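Local coordinates for activating signal cointegrator 1 complex subunit 2 (Homo sapiens, PDB 6YXQ), which binds polyubiquitin chains and recruits ASCC3 and ALKBH3 to sites of DNA damage, and also takes part in rescuing stalled ribosomes, at residues P163-L166 with D167-L171; E245-D248 with I249-L253; I351-F354 with L355-S359. All coordinates share one frame; numbering follows the deposited sequence.

Interaction 1: P163-L166 with D167-L171; sequences PKIL and DLCVL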
loop_
_atom_site.group_PDB
_atom_site.type_symbol
_atom_site.label_atom_id
_atom_site.label_comp_id
_atom_site.label_asym_id
_atom_site.label_seq_id
_atom_site.Cartn_x
_atom_site.Cartn_y
_atom_site.Cartn_z
ATOM N N PRO B 163 1.787 2.537 -11.776
ATOM C CA PRO B 163 1.010 1.585 -10.962
ATOM C C PRO B 163 1.195 1.771 -9.468
ATOM O O PRO B 163 0.210 1.722 -8.721
ATOM C CB PRO B 163 1.529 0.220 -11.431
ATOM C CG PRO B 163 1.964 0.443 -12.812
ATOM C CD PRO B 163 2.495 1.841 -12.871
ATOM N N LYS B 164 2.426 1.999 -9.006
ATOM C CA LYS B 164 2.643 2.179 -7.574
ATOM C C LYS B 164 1.929 3.419 -7.057
ATOM O O LYS B 164 1.468 3.437 -5.916
ATOM C CB LYS B 164 4.132 2.259 -7.259
ATOM C CG LYS B 164 4.899 1.019 -7.630
ATOM C CD LYS B 164 6.358 1.352 -7.856
ATOM C CE LYS B 164 7.203 0.949 -6.681
ATOM N NZ LYS B 164 7.856 -0.362 -6.935
ATOM N N ILE B 165 1.828 4.467 -7.877
ATOM C CA ILE B 165 1.114 5.662 -7.435
ATOM C C ILE B 165 -0.377 5.372 -7.296
ATOM O O ILE B 165 -1.017 5.758 -6.303
ATOM C CB ILE B 165 1.381 6.825 -8.403
ATOM C CG1 ILE B 165 2.818 7.324 -8.235
ATOM C CG2 ILE B 165 0.383 7.945 -8.166
ATOM C CD1 ILE B 165 3.271 8.249 -9.337
ATOM N N LEU B 166 -0.952 4.691 -8.290
ATOM C CA LEU B 166 -2.357 4.306 -8.215
ATOM C C LEU B 166 -2.617 3.435 -6.993
ATOM O O LEU B 166 -3.588 3.653 -6.253
ATOM C CB LEU B 166 -2.762 3.577 -9.497
ATOM C CG LEU B 166 -3.355 4.407 -10.642
ATOM C CD1 LEU B 166 -2.478 5.599 -10.986
ATOM C CD2 LEU B 166 -3.557 3.532 -11.861
ATOM N N ASP B 167 -1.755 2.440 -6.775
ATOM C CA ASP B 167 -1.857 1.605 -5.585
ATOM C C ASP B 167 -1.795 2.455 -4.325
ATOM O O ASP B 167 -2.603 2.282 -3.407
ATOM C CB ASP B 167 -0.743 0.555 -5.578
ATOM C CG ASP B 167 -0.946 -0.517 -6.627
ATOM O OD1 ASP B 167 -2.114 -0.911 -6.857
ATOM O OD2 ASP B 167 0.062 -0.970 -7.214
ATOM N N LEU B 168 -0.836 3.382 -4.265
ATOM C CA LEU B 168 -0.676 4.214 -3.080
ATOM C C LEU B 168 -1.960 4.957 -2.765
ATOM O O LEU B 168 -2.390 5.008 -1.608
ATOM C CB LEU B 168 0.467 5.208 -3.276
ATOM C CG LEU B 168 1.866 4.681 -2.991
ATOM C CD1 LEU B 168 2.905 5.709 -3.418
ATOM C CD2 LEU B 168 1.986 4.339 -1.518
ATOM N N CYS B 169 -2.588 5.538 -3.791
ATOM C CA CYS B 169 -3.814 6.311 -3.579
ATOM C C CYS B 169 -4.959 5.438 -3.113
ATOM O O CYS B 169 -5.621 5.765 -2.118
ATOM C CB CYS B 169 -4.226 7.066 -4.844
ATOM S SG CYS B 169 -3.019 8.249 -5.436
ATOM N N VAL B 170 -5.227 4.338 -3.828
ATOM C CA VAL B 170 -6.369 3.529 -3.413
ATOM C C VAL B 170 -6.129 2.936 -2.030
ATOM O O VAL B 170 -7.083 2.664 -1.288
ATOM C CB VAL B 170 -6.682 2.433 -4.440
ATOM C CG1 VAL B 170 -5.557 1.431 -4.532
ATOM C CG2 VAL B 170 -7.980 1.725 -4.095
ATOM N N LEU B 171 -4.862 2.762 -1.639
ATOM C CA LEU B 171 -4.573 2.141 -0.354
ATOM C C LEU B 171 -4.617 3.139 0.801
ATOM O O LEU B 171 -5.132 2.811 1.876
ATOM C CB LEU B 171 -3.209 1.450 -0.400
ATOM C CG LEU B 171 -3.137 0.131 -1.183
ATOM C CD1 LEU B 171 -1.694 -0.350 -1.265
ATOM C CD2 LEU B 171 -4.037 -0.959 -0.613
#

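Interaction 2: E245-D248 with I249-L253; sequences ELKD and IVLYL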
loop_
_atom_site.group_PDB
_atom_site.type_symbol
_atom_site.label_atom_id
_atom_site.label_comp_id
_atom_site.label_asym_id
_atom_site.label_seq_id
_atom_site.Cartn_x
_atom_site.Cartn_y
_atom_site.Cartn_z
ATOM N N GLU B 245 -16.739 -16.639 -13.537
ATOM C CA GLU B 245 -16.161 -15.771 -14.558
ATOM C C GLU B 245 -16.786 -14.380 -14.491
ATOM O O GLU B 245 -16.080 -13.364 -14.563
ATOM C CB GLU B 245 -16.357 -16.386 -15.943
ATOM C CG GLU B 245 -15.280 -17.369 -16.364
ATOM C CD GLU B 245 -15.370 -17.740 -17.839
ATOM O OE1 GLU B 245 -16.484 -18.041 -18.317
ATOM O OE2 GLU B 245 -14.323 -17.734 -18.522
ATOM N N LEU B 246 -18.113 -14.325 -14.345
ATOM C CA LEU B 246 -18.810 -13.059 -14.136
ATOM C C LEU B 246 -18.341 -12.381 -12.858
ATOM O O LEU B 246 -18.181 -11.150 -12.812
ATOM C CB LEU B 246 -20.317 -13.314 -14.085
ATOM C CG LEU B 246 -21.258 -12.185 -13.679
ATOM C CD1 LEU B 246 -21.218 -11.088 -14.720
ATOM C CD2 LEU B 246 -22.662 -12.729 -13.548
ATOM N N LYS B 247 -18.145 -13.172 -11.802
ATOM C CA LYS B 247 -17.622 -12.638 -10.552
ATOM C C LYS B 247 -16.278 -11.962 -10.785
ATOM O O LYS B 247 -16.038 -10.848 -10.307
ATOM C CB LYS B 247 -17.507 -13.766 -9.523
ATOM C CG LYS B 247 -17.036 -13.360 -8.130
ATOM C CD LYS B 247 -16.851 -14.598 -7.264
ATOM C CE LYS B 247 -16.353 -14.262 -5.863
ATOM N NZ LYS B 247 -16.207 -15.491 -5.025
ATOM N N ASP B 248 -15.398 -12.615 -11.550
ATOM C CA ASP B 248 -14.086 -12.041 -11.822
ATOM C C ASP B 248 -14.207 -10.769 -12.643
ATOM O O ASP B 248 -13.487 -9.795 -12.398
ATOM C CB ASP B 248 -13.201 -13.056 -12.543
ATOM C CG ASP B 248 -12.412 -13.923 -11.584
ATOM O OD1 ASP B 248 -12.575 -13.762 -10.356
ATOM O OD2 ASP B 248 -11.625 -14.767 -12.059
ATOM N N ILE B 249 -15.113 -10.758 -13.620
ATOM C CA ILE B 249 -15.283 -9.566 -14.447
ATOM C C ILE B 249 -15.678 -8.372 -13.590
ATOM O O ILE B 249 -15.072 -7.298 -13.680
ATOM C CB ILE B 249 -16.313 -9.817 -15.557
ATOM C CG1 ILE B 249 -15.786 -10.867 -16.535
ATOM C CG2 ILE B 249 -16.609 -8.519 -16.261
ATOM C CD1 ILE B 249 -14.560 -10.428 -17.299
ATOM N N VAL B 250 -16.697 -8.536 -12.744
ATOM C CA VAL B 250 -17.135 -7.373 -11.975
ATOM C C VAL B 250 -16.151 -7.048 -10.851
ATOM O O VAL B 250 -16.040 -5.885 -10.451
ATOM C CB VAL B 250 -18.567 -7.546 -11.439
ATOM C CG1 VAL B 250 -19.487 -8.090 -12.526
ATOM C CG2 VAL B 250 -18.579 -8.416 -10.219
ATOM N N LEU B 251 -15.393 -8.031 -10.353
ATOM C CA LEU B 251 -14.343 -7.727 -9.382
ATOM C C LEU B 251 -13.239 -6.895 -10.020
ATOM O O LEU B 251 -12.773 -5.907 -9.436
ATOM C CB LEU B 251 -13.766 -9.021 -8.805
ATOM C CG LEU B 251 -14.568 -9.782 -7.747
ATOM C CD1 LEU B 251 -13.913 -11.118 -7.461
ATOM C CD2 LEU B 251 -14.701 -8.966 -6.472
ATOM N N TYR B 252 -12.812 -7.286 -11.218
ATOM C CA TYR B 252 -11.838 -6.519 -11.983
ATOM C C TYR B 252 -12.346 -5.110 -12.262
ATOM O O TYR B 252 -11.617 -4.126 -12.090
ATOM C CB TYR B 252 -11.541 -7.264 -13.283
ATOM C CG TYR B 252 -10.361 -6.765 -14.082
ATOM C CD1 TYR B 252 -9.222 -6.266 -13.462
ATOM C CD2 TYR B 252 -10.382 -6.817 -15.463
ATOM C CE1 TYR B 252 -8.142 -5.819 -14.204
ATOM C CE2 TYR B 252 -9.311 -6.377 -16.208
ATOM C CZ TYR B 252 -8.198 -5.879 -15.577
ATOM O OH TYR B 252 -7.143 -5.446 -16.340
ATOM N N LEU B 253 -13.605 -4.996 -12.693
ATOM C CA LEU B 253 -14.168 -3.686 -12.995
ATOM C C LEU B 253 -14.222 -2.808 -11.751
ATOM O O LEU B 253 -13.869 -1.624 -11.804
ATOM C CB LEU B 253 -15.561 -3.847 -13.602
ATOM C CG LEU B 253 -16.351 -2.557 -13.829
ATOM C CD1 LEU B 253 -15.720 -1.682 -14.910
ATOM C CD2 LEU B 253 -17.787 -2.893 -14.177
#

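Interaction 3: I351-F354 with L355-S359; sequences IEEF and LQIFS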
loop_
_atom_site.group_PDB
_atom_site.type_symbol
_atom_site.label_atom_id
_atom_site.label_comp_id
_atom_site.label_asym_id
_atom_site.label_seq_id
_atom_site.Cartn_x
_atom_site.Cartn_y
_atom_site.Cartn_z
ATOM N N ILE B 351 -15.702 26.494 -22.459
ATOM C CA ILE B 351 -17.116 26.303 -22.769
ATOM C C ILE B 351 -17.279 25.357 -23.952
ATOM O O ILE B 351 -18.116 24.440 -23.933
ATOM C CB ILE B 351 -17.776 27.664 -23.045
ATOM C CG1 ILE B 351 -17.838 28.491 -21.760
ATOM C CG2 ILE B 351 -19.155 27.475 -23.643
ATOM C CD1 ILE B 351 -18.355 29.900 -21.958
ATOM N N GLU B 352 -16.489 25.572 -25.006
ATOM C CA GLU B 352 -16.631 24.740 -26.194
ATOM C C GLU B 352 -16.250 23.300 -25.898
ATOM O O GLU B 352 -16.864 22.372 -26.431
ATOM C CB GLU B 352 -15.793 25.298 -27.347
ATOM C CG GLU B 352 -16.321 26.601 -27.960
ATOM C CD GLU B 352 -17.807 26.568 -28.289
ATOM O OE1 GLU B 352 -18.319 25.510 -28.717
ATOM O OE2 GLU B 352 -18.468 27.614 -28.116
ATOM N N GLU B 353 -15.248 23.090 -25.040
ATOM C CA GLU B 353 -14.867 21.728 -24.691
ATOM C C GLU B 353 -15.997 21.025 -23.953
ATOM O O GLU B 353 -16.321 19.867 -24.248
ATOM C CB GLU B 353 -13.589 21.731 -23.857
ATOM C CG GLU B 353 -13.188 20.341 -23.401
ATOM C CD GLU B 353 -11.692 20.137 -23.356
ATOM O OE1 GLU B 353 -11.246 18.998 -23.627
ATOM O OE2 GLU B 353 -10.966 21.107 -23.042
ATOM N N PHE B 354 -16.608 21.717 -22.987
ATOM C CA PHE B 354 -17.786 21.182 -22.304
ATOM C C PHE B 354 -18.869 20.769 -23.305
ATOM O O PHE B 354 -19.382 19.633 -23.279
ATOM C CB PHE B 354 -18.308 22.247 -21.334
ATOM C CG PHE B 354 -19.476 21.814 -20.496
ATOM C CD1 PHE B 354 -20.753 21.750 -21.032
ATOM C CD2 PHE B 354 -19.304 21.509 -19.160
ATOM C CE1 PHE B 354 -21.827 21.365 -20.258
ATOM C CE2 PHE B 354 -20.375 21.122 -18.378
ATOM C CZ PHE B 354 -21.638 21.052 -18.928
ATOM N N LEU B 355 -19.232 21.701 -24.193
ATOM C CA LEU B 355 -20.292 21.441 -25.160
ATOM C C LEU B 355 -19.953 20.253 -26.058
ATOM O O LEU B 355 -20.812 19.408 -26.335
ATOM C CB LEU B 355 -20.545 22.696 -25.993
ATOM C CG LEU B 355 -20.959 23.954 -25.219
ATOM C CD1 LEU B 355 -21.022 25.162 -26.143
ATOM C CD2 LEU B 355 -22.289 23.752 -24.507
ATOM N N GLN B 356 -18.705 20.173 -26.521
ATOM C CA GLN B 356 -18.290 19.059 -27.365
ATOM C C GLN B 356 -18.419 17.734 -26.625
ATOM O O GLN B 356 -18.942 16.748 -27.167
ATOM C CB GLN B 356 -16.851 19.282 -27.827
ATOM C CG GLN B 356 -16.299 18.201 -28.732
ATOM C CD GLN B 356 -15.194 18.715 -29.634
ATOM O OE1 GLN B 356 -15.296 19.800 -30.210
ATOM N NE2 GLN B 356 -14.125 17.939 -29.754
ATOM N N ILE B 357 -17.932 17.693 -25.381
ATOM C CA ILE B 357 -18.006 16.466 -24.597
ATOM C C ILE B 357 -19.440 15.970 -24.528
ATOM O O ILE B 357 -19.703 14.773 -24.701
ATOM C CB ILE B 357 -17.422 16.681 -23.188
ATOM C CG1 ILE B 357 -15.904 16.810 -23.241
ATOM C CG2 ILE B 357 -17.795 15.527 -22.274
ATOM C CD1 ILE B 357 -15.290 17.117 -21.898
ATOM N N PHE B 358 -20.396 16.876 -24.297
ATOM C CA PHE B 358 -21.770 16.384 -24.152
ATOM C C PHE B 358 -22.423 16.058 -25.496
ATOM O O PHE B 358 -23.196 15.087 -25.597
ATOM C CB PHE B 358 -22.600 17.379 -23.347
ATOM C CG PHE B 358 -22.400 17.236 -21.864
ATOM C CD1 PHE B 358 -23.103 16.285 -21.147
ATOM C CD2 PHE B 358 -21.466 18.012 -21.195
ATOM C CE1 PHE B 358 -22.904 16.138 -19.787
ATOM C CE2 PHE B 358 -21.264 17.865 -19.839
ATOM C CZ PHE B 358 -21.982 16.929 -19.135
ATOM N N SER B 359 -22.105 16.829 -26.538
ATOM C CA SER B 359 -22.584 16.498 -27.873
ATOM C C SER B 359 -22.143 15.104 -28.295
ATOM O O SER B 359 -22.854 14.429 -29.049
ATOM C CB SER B 359 -22.078 17.536 -28.870
ATOM O OG SER B 359 -20.678 17.401 -29.065
#

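Interaction 1: P163-L166 with D167-L171
D167 meets P163 one helical turn earlier. Its amide N-H bonds to P163 O over 2.9 Å, and the nearly straight angle at the hydrogen, 172°, marks this as a regular i to i+4 helix bond. The carboxylate lies near P163 O without bonding it, because CG stands beside the backbone N (chi1 -71°). What holds it lies elsewhere: OD1 forms a salt bridge with R104 and a hydrogen bond with T11 of the ASCC3 chain, and OD2 a salt bridge with R15 of that chain. These two arginines probably favour the charged form of D167.

L166 takes part chiefly through its backbone, whose carbonyl accepts V170 N at 3.0 Å. CG1 of V170 comes up against the same oxygen, at 3.4 Å, while the leucine side chain leaves the turn to pack on T259 and F263.

I165 follows the same pattern, with C169 N bonded to I165 O at 3.0 Å. It adds the one apolar side-chain approach between the two segments, CG2 to C169 SG at 4.4 Å, a loose touch. I165 also packs on I184, I187 and F188 of helix 177-190.

The pattern is that of a buried helix, 162-172, in the largely helical N-terminal part of ASCC2, which binds ASCC3: apolar side chains turn to helices 89-101, 177-190 and 243-266, L168 and L171 both packing on L99 of the first, while D167 and L166 meet the ASCC3 chain, both of them at T11.

Interaction 2: E245-D248 with I249-L253
Y252 N bonds to D248 O over 2.9 Å with an angle of 168° at the hydrogen. I249 N repeats the bond to E245 O, V250 N to L246 O and L251 N to K247 O, so consecutive turns of one helix are joined at the i to i+4 spacing.

Between side chains, K247 and L251 make the closest approach, CG to CD1 at 3.9 Å. The two run side by side in the same direction. The lysine swings CG anti to its backbone N (chi1 -177°) and stays extended to NZ, which has a long, weak ion pair with E108; its methylene base is what the leucine covers. L251 CD1 also reaches D248 OD1, at 4.1 Å, an apolar group beside a solvent-exposed carboxylate.

On another side of the helix the L246 side chain slants past V250, CD1 to CG1 4.1 Å. I249 CG1 lies beside E245 O.

Helix 243-266 lies between its neighbours here: L246, K247 and V250 rest on L312 of helix 306-340, I249 packs on I212, H215 and C216 of helix 193-216, and L253 meets F286 and M294 of helix 279-300. Y252 touches V208 of helix 193-216 and A13 of the ASCC3 chain.

Interaction 3: I351-F354 with L355-S359
F354 and F358 supply the aromatic part of this contact. Their ring centroids are 4.7 Å apart and the planes meet at 36°, an obliquely inclined pair. F358 CE2 lies over one face of the F354 ring, displaced toward its rim, and comes within 3.3 Å of F354 CZ. The first torsions bring them together: F354 has CG anti to its backbone N (chi1 -177°), whereas F358 has CG anti to its carbonyl carbon (chi1 -81°). Both rings stand out from the helix, F354 leaning slightly toward its C-terminal end and F358 toward its N-terminal end.

Aliphatic contacts follow the same one-turn spacing. I351 and L355 lie side by side, CG2 to CD1 at 3.9 Å, and E353 CG approaches I357 CD1 at 4.1 Å.

Among the polar groups, E352 bends at its second torsion, which lays its carboxylate over L355 CD1, with OE1 3.7 Å from that methyl; OE2 forms a salt bridge with R395, which also packs on L355. The backbone gives four regular i to i+4 links, from L355 N to I351 O at 3.0 Å through F358 N to F354 O. Near the end of the helix, S359 OG donates to Q356 O at 2.7 Å, and S360 OG lies within bonding distance of Q356 O and I357 O.

In the fold, both phenylalanines rest on L331 of helix 306-340; F354 also meets D380, I381 and L384 of helix 377-387, F358 reaches V377, and L355 packs on R395, T396 and I399 of helix 394-408.

In the fold
All three interactions are one-turn contacts within single helices, and each has four i to i+4 backbone bonds; the side chains set them apart. Interaction 1, about 5 Å from the chain centre, is wholly buried, and its charges are paired partly with ASCC3. Interaction 2, about 19 Å out, is partly exposed, with aliphatic contacts, and touches ASCC3 through Y252. Interaction 3, about 26 Å out, is largely buried, with an aromatic pair at its core, and no other chain of the assembly touches it. Nearest atoms of interactions 1 and 2 are about 10 Å apart, yet helix 243-266 joins them, packing against 163-171; helix 306-340 likewise contacts both interactions 2 and 3.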